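Sarcosine oxidase (PDB 1Y56) probably catalyses L-proline oxidation as the FAD-binding beta subunit of a dehydrogenase complex that also contains FMN and ATP. Local coordinates at residues 88-93 with 132-137; 52-57 with 141-146; 214-219 with 368-373; 218-223 with 327-332. All coordinates share one frame; numbering follows the deposited sequence.

Contact 1 of 4, residues 88-93 with 132-137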
loop_
_atom_site.group_PDB
_atom_site.type_symbol
_atom_site.label_atom_id
_atom_site.label_comp_id
_atom_site.label_asym_id
_atom_site.label_seq_id
_atom_site.Cartn_x
_atom_site.Cartn_y
_atom_site.Cartn_z
ATOM N N LEU B 88 3.524 -55.401 -27.801
ATOM C CA LEU B 88 3.510 -55.594 -29.236
ATOM C C LEU B 88 4.411 -54.568 -29.915
ATOM O O LEU B 88 4.065 -53.393 -30.002
ATOM C CB LEU B 88 2.078 -55.436 -29.715
ATOM C CG LEU B 88 1.711 -55.935 -31.092
ATOM C CD1 LEU B 88 1.779 -57.461 -31.126
ATOM C CD2 LEU B 88 0.315 -55.443 -31.401
ATOM N N PHE B 89 5.579 -55.003 -30.375
ATOM C CA PHE B 89 6.490 -54.122 -31.093
ATOM C C PHE B 89 6.191 -54.189 -32.584
ATOM O O PHE B 89 6.429 -55.220 -33.208
ATOM C CB PHE B 89 7.929 -54.556 -30.857
ATOM C CG PHE B 89 8.463 -54.220 -29.489
ATOM C CD1 PHE B 89 9.206 -53.060 -29.281
ATOM C CD2 PHE B 89 8.263 -55.087 -28.409
ATOM C CE1 PHE B 89 9.722 -52.765 -28.022
ATOM C CE2 PHE B 89 8.778 -54.791 -27.150
ATOM C CZ PHE B 89 9.504 -53.639 -26.955
ATOM N N LEU B 90 5.669 -53.111 -33.163
ATOM C CA LEU B 90 5.402 -53.109 -34.608
ATOM C C LEU B 90 6.669 -52.881 -35.427
ATOM O O LEU B 90 7.421 -51.959 -35.152
ATOM C CB LEU B 90 4.374 -52.043 -34.983
ATOM C CG LEU B 90 3.038 -52.008 -34.252
ATOM C CD1 LEU B 90 2.299 -50.733 -34.611
ATOM C CD2 LEU B 90 2.229 -53.253 -34.578
ATOM N N LEU B 91 6.884 -53.712 -36.443
ATOM C CA LEU B 91 8.050 -53.604 -37.325
ATOM C C LEU B 91 7.639 -53.246 -38.755
ATOM O O LEU B 91 6.593 -53.674 -39.238
ATOM C CB LEU B 91 8.830 -54.918 -37.321
ATOM C CG LEU B 91 9.680 -55.394 -36.138
ATOM C CD1 LEU B 91 9.474 -54.661 -34.817
ATOM C CD2 LEU B 91 9.439 -56.880 -35.947
ATOM N N TYR B 92 8.482 -52.471 -39.434
ATOM C CA TYR B 92 8.139 -51.936 -40.765
ATOM C C TYR B 92 9.145 -52.204 -41.872
ATOM O O TYR B 92 8.818 -51.994 -43.034
ATOM C CB TYR B 92 7.901 -50.432 -40.702
ATOM C CG TYR B 92 6.932 -50.023 -39.641
ATOM C CD1 TYR B 92 5.599 -49.798 -39.949
ATOM C CD2 TYR B 92 7.347 -49.860 -38.319
ATOM C CE1 TYR B 92 4.697 -49.412 -38.970
ATOM C CE2 TYR B 92 6.458 -49.478 -37.339
ATOM C CZ TYR B 92 5.137 -49.250 -37.670
ATOM O OH TYR B 92 4.251 -48.871 -36.700
ATOM N N ASP B 93 10.357 -52.633 -41.525
ATOM C CA ASP B 93 11.370 -52.948 -42.541
ATOM C C ASP B 93 12.371 -54.041 -42.138
ATOM O O ASP B 93 12.450 -54.440 -40.969
ATOM C CB ASP B 93 12.085 -51.683 -43.043
ATOM C CG ASP B 93 12.651 -50.837 -41.916
ATOM O OD1 ASP B 93 12.295 -49.634 -41.834
ATOM O OD2 ASP B 93 13.449 -51.368 -41.108
ATOM N N SER B 132 -1.339 -51.656 -42.724
ATOM C CA SER B 132 -0.897 -51.443 -44.101
ATOM C C SER B 132 0.596 -51.366 -44.335
ATOM O O SER B 132 1.047 -51.746 -45.406
ATOM C CB SER B 132 -1.610 -50.248 -44.757
ATOM O OG SER B 132 -1.580 -49.107 -43.933
ATOM N N GLU B 133 1.374 -50.880 -43.378
ATOM C CA GLU B 133 2.827 -50.850 -43.606
ATOM C C GLU B 133 3.662 -51.602 -42.571
ATOM O O GLU B 133 4.892 -51.532 -42.590
ATOM C CB GLU B 133 3.338 -49.427 -43.818
ATOM C CG GLU B 133 2.919 -48.430 -42.758
ATOM C CD GLU B 133 3.223 -46.984 -43.155
ATOM O OE1 GLU B 133 2.438 -46.087 -42.746
ATOM O OE2 GLU B 133 4.241 -46.738 -43.864
ATOM N N VAL B 134 2.977 -52.323 -41.685
ATOM C CA VAL B 134 3.611 -53.214 -40.716
ATOM C C VAL B 134 3.945 -54.521 -41.413
ATOM O O VAL B 134 3.092 -55.106 -42.069
ATOM C CB VAL B 134 2.662 -53.532 -39.556
ATOM C CG1 VAL B 134 3.404 -54.268 -38.447
ATOM C CG2 VAL B 134 2.006 -52.256 -39.035
ATOM N N ILE B 135 5.181 -54.985 -41.276
ATOM C CA ILE B 135 5.611 -56.186 -42.010
ATOM C C ILE B 135 5.793 -57.404 -41.091
ATOM O O ILE B 135 5.670 -58.556 -41.523
ATOM C CB ILE B 135 6.864 -55.921 -42.917
ATOM C CG1 ILE B 135 8.154 -55.819 -42.090
ATOM C CG2 ILE B 135 6.631 -54.688 -43.833
ATOM C CD1 ILE B 135 9.415 -55.996 -42.923
ATOM N N ALA B 136 6.075 -57.131 -39.826
ATOM C CA ALA B 136 6.028 -58.137 -38.791
ATOM C C ALA B 136 5.817 -57.413 -37.470
ATOM O O ALA B 136 5.771 -56.181 -37.428
ATOM C CB ALA B 136 7.311 -58.951 -38.775
ATOM N N ALA B 137 5.662 -58.171 -36.392
ATOM C CA ALA B 137 5.595 -57.565 -35.073
ATOM C C ALA B 137 6.227 -58.502 -34.091
ATOM O O ALA B 137 6.158 -59.720 -34.257
ATOM C CB ALA B 137 4.160 -57.278 -34.680
#
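Leu91 faces both Ile135 and Ala136, a classic beta bulge at the point where the antiparallel strands 87-91 and 136-140 come together. Its N donates to Ala136 O (2.9 Å), and its O accepts from Ile135 N (2.8 Å). Beyond the bulge the pairing is regular, with Leu90 and Ala137 forming a non-hydrogen-bonded pair in which Ala137 CA lies 3.1 Å from Phe89 O. The buried, well-packed part is formed by apolar side chains on the two faces of the sheet. Leu91 CD2 meets Ala136 CB at 4.1 Å on one face, while on the other Leu90 CD2 approaches Val134 CG1 at 4.2 Å. Tyr92 has CG anti to its own carbonyl carbon (chi1 -51°), and the ring edge at CD1 comes 3.2 Å from Glu133 O, near the ring plane. Val134 CG2 sits obliquely to the same ring, 3.9 Å from CE1. The phenol oxygen reaches on to Ser244 OG. An alanine in place of Tyr92 would probably leave Ser244 without this partner and open a gap beside Val134 CG2. The solvent side is looser. Ile135, largely exposed, lays CD1 against the backbone of Asp93, and Glu133 OE1 is hydrogen-bonded to Tyr247 OH. Strand 87-91 is flanked within its sheet by strands 136-140 and 241-244, and strand 136-140 in turn by 115-117. Leu116 touches Leu91 and Ala136, and helix 94-109, capped at its start by Asp93, packs Phe100 against Leu91 and Val97 against Ile135.

Contact 2 of 4, residues 52-57 with 141-146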
loop_
_atom_site.group_PDB
_atom_site.type_symbol
_atom_site.label_atom_id
_atom_site.label_comp_id
_atom_site.label_asym_id
_atom_site.label_seq_id
_atom_site.Cartn_x
_atom_site.Cartn_y
_atom_site.Cartn_z
ATOM N N ARG B 52 7.561 -55.329 -18.990
ATOM C CA ARG B 52 8.066 -55.876 -20.228
ATOM C C ARG B 52 9.266 -56.772 -19.957
ATOM O O ARG B 52 10.070 -56.486 -19.061
ATOM C CB ARG B 52 8.511 -54.701 -21.081
ATOM C CG ARG B 52 8.594 -54.950 -22.544
ATOM C CD ARG B 52 9.783 -54.187 -23.175
ATOM N NE ARG B 52 10.007 -52.839 -22.641
ATOM C CZ ARG B 52 11.178 -52.205 -22.667
ATOM N NH1 ARG B 52 11.269 -50.989 -22.151
ATOM N NH2 ARG B 52 12.256 -52.782 -23.193
ATOM N N GLN B 53 9.389 -57.856 -20.726
ATOM C CA GLN B 53 10.579 -58.726 -20.665
ATOM C C GLN B 53 11.386 -58.679 -21.966
ATOM O O GLN B 53 12.430 -59.319 -22.071
ATOM C CB GLN B 53 10.198 -60.181 -20.359
ATOM C CG GLN B 53 9.479 -60.407 -19.043
ATOM C CD GLN B 53 8.636 -61.666 -19.058
ATOM O OE1 GLN B 53 9.000 -62.672 -18.441
ATOM N NE2 GLN B 53 7.508 -61.626 -19.773
ATOM N N GLN B 54 10.889 -57.934 -22.954
ATOM C CA GLN B 54 11.541 -57.817 -24.258
ATOM C C GLN B 54 12.669 -56.777 -24.241
ATOM O O GLN B 54 12.511 -55.641 -24.681
ATOM C CB GLN B 54 10.520 -57.531 -25.358
ATOM C CG GLN B 54 9.524 -58.661 -25.573
ATOM C CD GLN B 54 8.541 -58.367 -26.689
ATOM O OE1 GLN B 54 8.920 -58.246 -27.854
ATOM N NE2 GLN B 54 7.264 -58.249 -26.335
ATOM N N PHE B 55 13.804 -57.202 -23.696
ATOM C CA PHE B 55 15.037 -56.431 -23.656
ATOM C C PHE B 55 16.072 -57.125 -24.551
ATOM O O PHE B 55 15.769 -58.159 -25.160
ATOM C CB PHE B 55 15.509 -56.290 -22.209
ATOM C CG PHE B 55 14.704 -55.300 -21.419
ATOM C CD1 PHE B 55 13.436 -55.634 -20.940
ATOM C CD2 PHE B 55 15.202 -54.026 -21.167
ATOM C CE1 PHE B 55 12.672 -54.705 -20.210
ATOM C CE2 PHE B 55 14.462 -53.093 -20.443
ATOM C CZ PHE B 55 13.193 -53.426 -19.964
ATOM N N ASN B 56 17.277 -56.566 -24.637
ATOM C CA ASN B 56 18.207 -56.947 -25.697
ATOM C C ASN B 56 19.530 -57.471 -25.215
ATOM O O ASN B 56 20.513 -57.482 -25.959
ATOM C CB ASN B 56 18.419 -55.754 -26.603
ATOM C CG ASN B 56 17.117 -55.204 -27.089
ATOM O OD1 ASN B 56 16.214 -55.969 -27.443
ATOM N ND2 ASN B 56 16.980 -53.880 -27.079
ATOM N N ASP B 57 19.548 -57.915 -23.969
ATOM C CA ASP B 57 20.760 -58.410 -23.358
ATOM C C ASP B 57 20.358 -59.334 -22.232
ATOM O O ASP B 57 19.258 -59.243 -21.692
ATOM C CB ASP B 57 21.581 -57.253 -22.820
ATOM C CG ASP B 57 20.785 -56.372 -21.891
ATOM O OD1 ASP B 57 20.914 -56.581 -20.652
ATOM O OD2 ASP B 57 20.016 -55.505 -22.400
ATOM N N PRO B 141 3.200 -62.712 -25.062
ATOM C CA PRO B 141 1.928 -62.675 -24.339
ATOM C C PRO B 141 2.056 -62.592 -22.808
ATOM O O PRO B 141 1.059 -62.354 -22.139
ATOM C CB PRO B 141 1.236 -63.974 -24.771
ATOM C CG PRO B 141 2.355 -64.908 -25.123
ATOM C CD PRO B 141 3.549 -64.072 -25.522
ATOM N N THR B 142 3.253 -62.764 -22.255
ATOM C CA THR B 142 3.418 -62.665 -20.799
ATOM C C THR B 142 3.899 -61.303 -20.279
ATOM O O THR B 142 4.113 -61.145 -19.078
ATOM C CB THR B 142 4.309 -63.778 -20.231
ATOM O OG1 THR B 142 5.543 -63.816 -20.950
ATOM C CG2 THR B 142 3.626 -65.113 -20.353
ATOM N N ASP B 143 4.068 -60.324 -21.167
ATOM C CA ASP B 143 4.237 -58.926 -20.748
ATOM C C ASP B 143 2.857 -58.368 -20.400
ATOM O O ASP B 143 1.830 -58.882 -20.856
ATOM C CB ASP B 143 4.879 -58.079 -21.853
ATOM C CG ASP B 143 6.295 -58.537 -22.218
ATOM O OD1 ASP B 143 6.673 -58.372 -23.401
ATOM O OD2 ASP B 143 7.035 -59.056 -21.349
ATOM N N GLY B 144 2.820 -57.317 -19.595
ATOM C CA GLY B 144 1.547 -56.783 -19.148
ATOM C C GLY B 144 1.614 -55.348 -18.685
ATOM O O GLY B 144 2.575 -54.637 -18.948
ATOM N N LYS B 145 0.560 -54.932 -18.000
ATOM C CA LYS B 145 0.424 -53.581 -17.503
ATOM C C LYS B 145 -0.229 -53.615 -16.127
ATOM O O LYS B 145 -0.957 -54.549 -15.816
ATOM C CB LYS B 145 -0.374 -52.730 -18.485
ATOM C CG LYS B 145 -1.505 -53.452 -19.130
ATOM C CD LYS B 145 -2.329 -52.530 -19.982
ATOM C CE LYS B 145 -3.726 -53.076 -20.097
ATOM N NZ LYS B 145 -4.399 -52.514 -21.269
ATOM N N ALA B 146 0.077 -52.614 -15.300
ATOM C CA ALA B 146 -0.438 -52.501 -13.935
ATOM C C ALA B 146 -0.442 -51.019 -13.597
ATOM O O ALA B 146 0.282 -50.259 -14.229
ATOM C CB ALA B 146 0.452 -53.261 -12.965
#
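The carboxylate of Asp143 and the side-chain amide of Gln54 lie almost in one plane, 15° apart, and Gln54 NE2 meets OD1 of Asp143 nearly in line with its C-O bond at 3.0 Å. The other oxygen is gripped from both faces of the carboxylate: Gln53 N reaches Asp143 OD2 from one side at 2.7 Å, and Gln53 NE2 from the opposite side at 3.1 Å. The Gln53 amide is turned steeply to the carboxylate (72°) and holds two acceptors near its own plane, because NE2 also donates to Thr142 OG1 (3.2 Å). With three N-H donors, the carboxylate is fixed in its rotation. An alanine in place of Asp143 would probably leave Gln53 N without its mate and each glutamine NE2 without one acceptor. Alongside, Arg52 NH2 lies 3.3 Å above the Phe55 ring, over its centre, while Gln54 O accepts from it within the guanidinium plane (3.2 Å). Gln54 OE1 is taken up by Ser138, and Thr142 OG1 also receives a bond from Asn140. The side chain of Arg52 is about 7 Å from the bound FAD, so this bonded loop lies close to the cofactor. The contact joins the loop between helices 43-46 and 58-78 to the turn between strands 136-140 and 145-146. Val68 of helix 58-78 packs on Gln53, and Met339 of helix 337-354 on Arg52 and Phe55.

Contact 3 of 4, residues 214-219 with 368-373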
loop_
_atom_site.group_PDB
_atom_site.type_symbol
_atom_site.label_atom_id
_atom_site.label_comp_id
_atom_site.label_asym_id
_atom_site.label_seq_id
_atom_site.Cartn_x
_atom_site.Cartn_y
_atom_site.Cartn_z
ATOM N N ILE B 214 29.858 -38.909 -1.946
ATOM C CA ILE B 214 30.309 -39.917 -2.908
ATOM C C ILE B 214 31.081 -39.233 -4.026
ATOM O O ILE B 214 30.536 -38.380 -4.726
ATOM C CB ILE B 214 29.122 -40.710 -3.512
ATOM C CG1 ILE B 214 28.265 -41.340 -2.408
ATOM C CG2 ILE B 214 29.605 -41.756 -4.507
ATOM C CD1 ILE B 214 29.055 -42.055 -1.314
ATOM N N LYS B 215 32.347 -39.612 -4.182
ATOM C CA LYS B 215 33.233 -39.033 -5.204
ATOM C C LYS B 215 33.248 -39.794 -6.540
ATOM O O LYS B 215 33.833 -39.308 -7.512
ATOM C CB LYS B 215 34.668 -38.906 -4.668
ATOM C CG LYS B 215 34.835 -38.044 -3.415
ATOM C CD LYS B 215 34.994 -36.561 -3.767
ATOM C CE LYS B 215 35.597 -35.787 -2.603
ATOM N NZ LYS B 215 36.774 -36.534 -2.042
ATOM N N THR B 216 32.630 -40.978 -6.584
ATOM C CA THR B 216 32.506 -41.765 -7.822
ATOM C C THR B 216 31.505 -41.114 -8.785
ATOM O O THR B 216 30.393 -40.770 -8.386
ATOM C CB THR B 216 32.064 -43.227 -7.523
ATOM O OG1 THR B 216 33.009 -43.850 -6.646
ATOM C CG2 THR B 216 31.957 -44.055 -8.808
ATOM N N LYS B 217 31.903 -40.933 -10.045
ATOM C CA LYS B 217 30.999 -40.353 -11.060
ATOM C C LYS B 217 29.872 -41.333 -11.392
ATOM O O LYS B 217 30.110 -42.400 -11.971
ATOM C CB LYS B 217 31.739 -39.924 -12.347
ATOM C CG LYS B 217 33.099 -39.192 -12.145
ATOM C CD LYS B 217 32.999 -37.833 -11.420
ATOM C CE LYS B 217 32.738 -36.675 -12.397
ATOM N NZ LYS B 217 32.465 -35.390 -11.677
ATOM N N ILE B 218 28.654 -40.976 -10.987
ATOM C CA ILE B 218 27.460 -41.770 -11.284
ATOM C C ILE B 218 26.444 -40.862 -11.959
ATOM O O ILE B 218 25.524 -40.356 -11.303
ATOM C CB ILE B 218 26.840 -42.404 -10.031
ATOM C CG1 ILE B 218 27.896 -43.179 -9.239
ATOM C CG2 ILE B 218 25.703 -43.322 -10.430
ATOM C CD1 ILE B 218 27.509 -43.477 -7.804
ATOM N N PRO B 219 26.606 -40.654 -13.279
ATOM C CA PRO B 219 25.849 -39.628 -13.972
ATOM C C PRO B 219 24.391 -40.032 -14.135
ATOM O O PRO B 219 24.078 -40.965 -14.868
ATOM C CB PRO B 219 26.560 -39.524 -15.322
ATOM C CG PRO B 219 27.184 -40.849 -15.536
ATOM C CD PRO B 219 27.486 -41.412 -14.189
ATOM N N ARG B 368 30.734 -48.782 -13.245
ATOM C CA ARG B 368 31.000 -48.982 -14.663
ATOM C C ARG B 368 31.379 -47.706 -15.403
ATOM O O ARG B 368 32.126 -47.760 -16.370
ATOM C CB ARG B 368 29.845 -49.713 -15.370
ATOM C CG ARG B 368 28.570 -48.924 -15.595
ATOM C CD ARG B 368 27.524 -49.822 -16.235
ATOM N NE ARG B 368 26.222 -49.180 -16.414
ATOM C CZ ARG B 368 25.298 -49.053 -15.461
ATOM N NH1 ARG B 368 25.525 -49.500 -14.231
ATOM N NH2 ARG B 368 24.146 -48.468 -15.736
ATOM N N PHE B 369 30.875 -46.567 -14.933
ATOM C CA PHE B 369 30.950 -45.324 -15.703
ATOM C C PHE B 369 32.325 -44.685 -15.641
ATOM O O PHE B 369 32.848 -44.247 -16.670
ATOM C CB PHE B 369 29.883 -44.327 -15.251
ATOM C CG PHE B 369 28.493 -44.878 -15.268
ATOM C CD1 PHE B 369 27.839 -45.109 -16.467
ATOM C CD2 PHE B 369 27.836 -45.163 -14.076
ATOM C CE1 PHE B 369 26.554 -45.623 -16.488
ATOM C CE2 PHE B 369 26.543 -45.678 -14.081
ATOM C CZ PHE B 369 25.898 -45.903 -15.288
ATOM N N GLU B 370 32.897 -44.633 -14.439
ATOM C CA GLU B 370 34.250 -44.134 -14.268
ATOM C C GLU B 370 35.228 -45.100 -14.915
ATOM O O GLU B 370 36.150 -44.671 -15.598
ATOM C CB GLU B 370 34.593 -43.870 -12.797
ATOM C CG GLU B 370 35.001 -45.079 -11.964
ATOM C CD GLU B 370 35.337 -44.719 -10.513
ATOM O OE1 GLU B 370 35.630 -45.648 -9.729
ATOM O OE2 GLU B 370 35.305 -43.518 -10.146
ATOM N N ARG B 371 35.001 -46.399 -14.734
ATOM C CA ARG B 371 35.799 -47.416 -15.408
ATOM C C ARG B 371 35.706 -47.362 -16.935
ATOM O O ARG B 371 36.413 -48.097 -17.613
ATOM C CB ARG B 371 35.394 -48.812 -14.937
ATOM C CG ARG B 371 36.410 -49.497 -14.029
ATOM C CD ARG B 371 36.086 -49.377 -12.525
ATOM N NE ARG B 371 35.024 -50.280 -12.039
ATOM C CZ ARG B 371 34.498 -51.335 -12.686
ATOM N NH1 ARG B 371 33.534 -52.036 -12.098
ATOM N NH2 ARG B 371 34.915 -51.706 -13.900
ATOM N N GLY B 372 34.827 -46.515 -17.471
ATOM C CA GLY B 372 34.590 -46.429 -18.918
ATOM C C GLY B 372 33.772 -47.553 -19.555
ATOM O O GLY B 372 33.649 -47.608 -20.775
ATOM N N GLU B 373 33.185 -48.436 -18.748
ATOM C CA GLU B 373 32.480 -49.618 -19.274
ATOM C C GLU B 373 30.950 -49.485 -19.391
ATOM O O GLU B 373 30.211 -49.975 -18.536
ATOM C CB GLU B 373 32.833 -50.850 -18.443
ATOM C CG GLU B 373 34.323 -51.128 -18.377
ATOM C CD GLU B 373 34.683 -52.130 -17.292
ATOM O OE1 GLU B 373 35.729 -52.810 -17.448
ATOM O OE2 GLU B 373 33.920 -52.238 -16.295
HETATM O O HOH W 1 30.744 -44.844 -12.143
#
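Phe369 holds CG anti to its carbonyl carbon (chi1 -54°), beside the backbone N and on the side where Pro219 CD lies 3.8 Å from it, whereas Glu370 places CG between its backbone N and carbonyl carbon (chi1 81°) and from there runs extended to Thr216. Both residues belong to a type I beta turn from Phe369 to Gly372. Bonds from Glu373 N to Arg368 O and, weakly, from Gly372 N to Phe369 O, with positive phi at Gly372, are consistent with a Schellman motif. The turn belongs to the C-terminal tail and packs on the loop between helix 205-212 and strand 221-230. The Phe369 ring is sandwiched: Arg368 CG sits over the centre of one face, 3.8 Å above it, and Pro219 lies on the opposite side. There CD of the proline makes an off-centre CH-pi contact, 4.1 Å from the ring centroid of Phe369 and 29° off its normal. The guanidinium of Arg368 is bonded to Asp313, Pro316 O and Asp365 O, which probably limits the freedom of the Arg368 chain. Toward solvent the Glu370 side chain crosses Thr216 at about a right angle, its OE2 3.6 Å from Thr216 CG2. No direct hydrogen bond joins the two segments; the polar link is a single water that, as modelled, donates to Lys217 O and accepts from Glu370 N at 3.2 Å, bridging the loop carbonyl to the turn amide.

Contact 4 of 4, residues 218-223 with 327-332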
loop_
_atom_site.group_PDB
_atom_site.type_symbol
_atom_site.label_atom_id
_atom_site.label_comp_id
_atom_site.label_asym_id
_atom_site.label_seq_id
_atom_site.Cartn_x
_atom_site.Cartn_y
_atom_site.Cartn_z
ATOM N N ILE B 218 28.654 -40.976 -10.987
ATOM C CA ILE B 218 27.460 -41.770 -11.284
ATOM C C ILE B 218 26.444 -40.862 -11.959
ATOM O O ILE B 218 25.524 -40.356 -11.303
ATOM C CB ILE B 218 26.840 -42.404 -10.031
ATOM C CG1 ILE B 218 27.896 -43.179 -9.239
ATOM C CG2 ILE B 218 25.703 -43.322 -10.430
ATOM C CD1 ILE B 218 27.509 -43.477 -7.804
ATOM N N PRO B 219 26.606 -40.654 -13.279
ATOM C CA PRO B 219 25.849 -39.628 -13.972
ATOM C C PRO B 219 24.391 -40.032 -14.135
ATOM O O PRO B 219 24.078 -40.965 -14.868
ATOM C CB PRO B 219 26.560 -39.524 -15.322
ATOM C CG PRO B 219 27.184 -40.849 -15.536
ATOM C CD PRO B 219 27.486 -41.412 -14.189
ATOM N N ILE B 220 23.510 -39.353 -13.420
ATOM C CA ILE B 220 22.082 -39.604 -13.540
ATOM C C ILE B 220 21.388 -38.261 -13.699
ATOM O O ILE B 220 21.386 -37.460 -12.771
ATOM C CB ILE B 220 21.524 -40.351 -12.302
ATOM C CG1 ILE B 220 22.249 -41.678 -12.093
ATOM C CG2 ILE B 220 20.027 -40.593 -12.447
ATOM C CD1 ILE B 220 21.897 -42.371 -10.783
ATOM N N GLU B 221 20.813 -38.013 -14.870
ATOM C CA GLU B 221 20.190 -36.723 -15.141
ATOM C C GLU B 221 18.677 -36.831 -15.282
ATOM O O GLU B 221 18.190 -37.743 -15.956
ATOM C CB GLU B 221 20.748 -36.102 -16.430
ATOM C CG GLU B 221 22.244 -35.776 -16.477
ATOM C CD GLU B 221 22.736 -34.985 -15.274
ATOM O OE1 GLU B 221 23.920 -35.176 -14.912
ATOM O OE2 GLU B 221 21.952 -34.196 -14.685
ATOM N N PRO B 222 17.919 -35.880 -14.684
ATOM C CA PRO B 222 16.470 -35.872 -14.906
ATOM C C PRO B 222 16.128 -35.309 -16.282
ATOM O O PRO B 222 16.603 -34.227 -16.650
ATOM C CB PRO B 222 15.952 -34.949 -13.803
ATOM C CG PRO B 222 17.064 -34.019 -13.539
ATOM C CD PRO B 222 18.343 -34.783 -13.791
ATOM N N TYR B 223 15.330 -36.053 -17.042
ATOM C CA TYR B 223 14.836 -35.591 -18.339
ATOM C C TYR B 223 13.341 -35.548 -18.365
ATOM O O TYR B 223 12.668 -36.389 -17.771
ATOM C CB TYR B 223 15.294 -36.503 -19.468
ATOM C CG TYR B 223 16.722 -36.287 -19.867
ATOM C CD1 TYR B 223 17.044 -35.502 -20.980
ATOM C CD2 TYR B 223 17.761 -36.862 -19.127
ATOM C CE1 TYR B 223 18.369 -35.303 -21.349
ATOM C CE2 TYR B 223 19.079 -36.671 -19.484
ATOM C CZ TYR B 223 19.379 -35.893 -20.592
ATOM O OH TYR B 223 20.696 -35.710 -20.929
ATOM N N TYR B 327 26.628 -47.846 2.104
ATOM C CA TYR B 327 25.888 -47.029 1.164
ATOM C C TYR B 327 25.572 -47.869 -0.054
ATOM O O TYR B 327 26.457 -48.509 -0.620
ATOM C CB TYR B 327 26.706 -45.809 0.751
ATOM C CG TYR B 327 25.934 -44.782 -0.039
ATOM C CD1 TYR B 327 24.934 -44.037 0.559
ATOM C CD2 TYR B 327 26.216 -44.541 -1.380
ATOM C CE1 TYR B 327 24.211 -43.078 -0.150
ATOM C CE2 TYR B 327 25.498 -43.578 -2.107
ATOM C CZ TYR B 327 24.495 -42.846 -1.474
ATOM O OH TYR B 327 23.776 -41.884 -2.150
ATOM N N TYR B 328 24.304 -47.872 -0.444
ATOM C CA TYR B 328 23.885 -48.566 -1.654
ATOM C C TYR B 328 23.139 -47.626 -2.569
ATOM O O TYR B 328 22.592 -46.614 -2.135
ATOM C CB TYR B 328 22.988 -49.757 -1.330
ATOM C CG TYR B 328 23.630 -50.818 -0.474
ATOM C CD1 TYR B 328 23.757 -50.645 0.898
ATOM C CD2 TYR B 328 24.089 -51.999 -1.037
ATOM C CE1 TYR B 328 24.340 -51.617 1.685
ATOM C CE2 TYR B 328 24.665 -52.988 -0.264
ATOM C CZ TYR B 328 24.789 -52.797 1.104
ATOM O OH TYR B 328 25.361 -53.780 1.896
ATOM N N ILE B 329 23.115 -47.972 -3.843
ATOM C CA ILE B 329 22.386 -47.179 -4.794
ATOM C C ILE B 329 21.513 -48.101 -5.647
ATOM O O ILE B 329 21.944 -49.188 -6.044
ATOM C CB ILE B 329 23.342 -46.269 -5.640
ATOM C CG1 ILE B 329 22.550 -45.188 -6.395
ATOM C CG2 ILE B 329 24.225 -47.106 -6.563
ATOM C CD1 ILE B 329 23.387 -44.042 -6.939
ATOM N N ALA B 330 20.273 -47.666 -5.868
ATOM C CA ALA B 330 19.361 -48.270 -6.831
ATOM C C ALA B 330 18.609 -47.145 -7.532
ATOM O O ALA B 330 17.489 -46.801 -7.141
ATOM C CB ALA B 330 18.392 -49.191 -6.133
ATOM N N ALA B 331 19.232 -46.566 -8.561
ATOM C CA ALA B 331 18.711 -45.354 -9.200
ATOM C C ALA B 331 19.146 -45.201 -10.658
ATOM O O ALA B 331 20.195 -45.700 -11.058
ATOM C CB ALA B 331 19.133 -44.131 -8.397
ATOM N N GLY B 332 18.335 -44.502 -11.446
ATOM C CA GLY B 332 18.660 -44.228 -12.841
ATOM C C GLY B 332 18.025 -45.235 -13.778
ATOM O O GLY B 332 18.681 -45.771 -14.663
#
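Ile220 is the main projection of this contact, and its two branches fit a shallow surface made by Ala331 and Gly332. Its CG1 lies anti to its own carbonyl carbon (chi1 -58°) and the chain runs on extended, so that CD1 arrives 4.1 Å from Ala331 CB and 3.7 Å from Ala331 O. The other branch, CG2, rests on Gly332 CA at 3.9 Å. The hollow exists because Gly332 has no side chain: a CB there would point at Ile220, and the backbone angles of the residue, with positive phi, by themselves call for glycine. Farther along the strand the relation is reversed, and Ile329 becomes the bump. Its CD1 touches the ends of both isoleucines of the other segment, 4.2 Å from Ile218 CD1 and 4.4 Å from Ile220 CD1. Ile218, Ile220, Ile329 and Ala331 all turn their CB atoms into the interface. Ala205 of helix 205-212 packs against both Ile220 and Ala331, and Ile321 of strand 320-321 lies on Ile218. The contact thus joins the lead-in to strand 221-230, a member of the eight-stranded sheet, with strand 327-331 of the mixed sheet that carries the Rossmann-type nucleotide-binding elements. The side chain of Ala331 is about 6 Å from the bound FAD. All five touching residues are buried and no hydrogen bond crosses, so the contact probably rests on shape and apolar burial alone.

In the fold
Contacts 1 and 2 come first along the chain, contact 1 nested within the loop that contact 2 closes. Their centres are 18 Å apart, and they touch where Phe89 packs on Arg52 and Gln54. Contacts 3 and 4 come later and start from the same part of the chain, their centres about 11 Å apart; Ile214 meets Tyr327 between them. Contacts 2 and 4 lie on opposite sides of the chain's centre, 23 Å apart, both near FAD. Contact 1 pairs two strands within the eight-stranded sheet, whereas contact 4 joins the lead-in to its strand 221-230 to strand 327-331 of the Rossmann-type sheet. Contact 3 lays the C-terminal tail against that same lead-in loop.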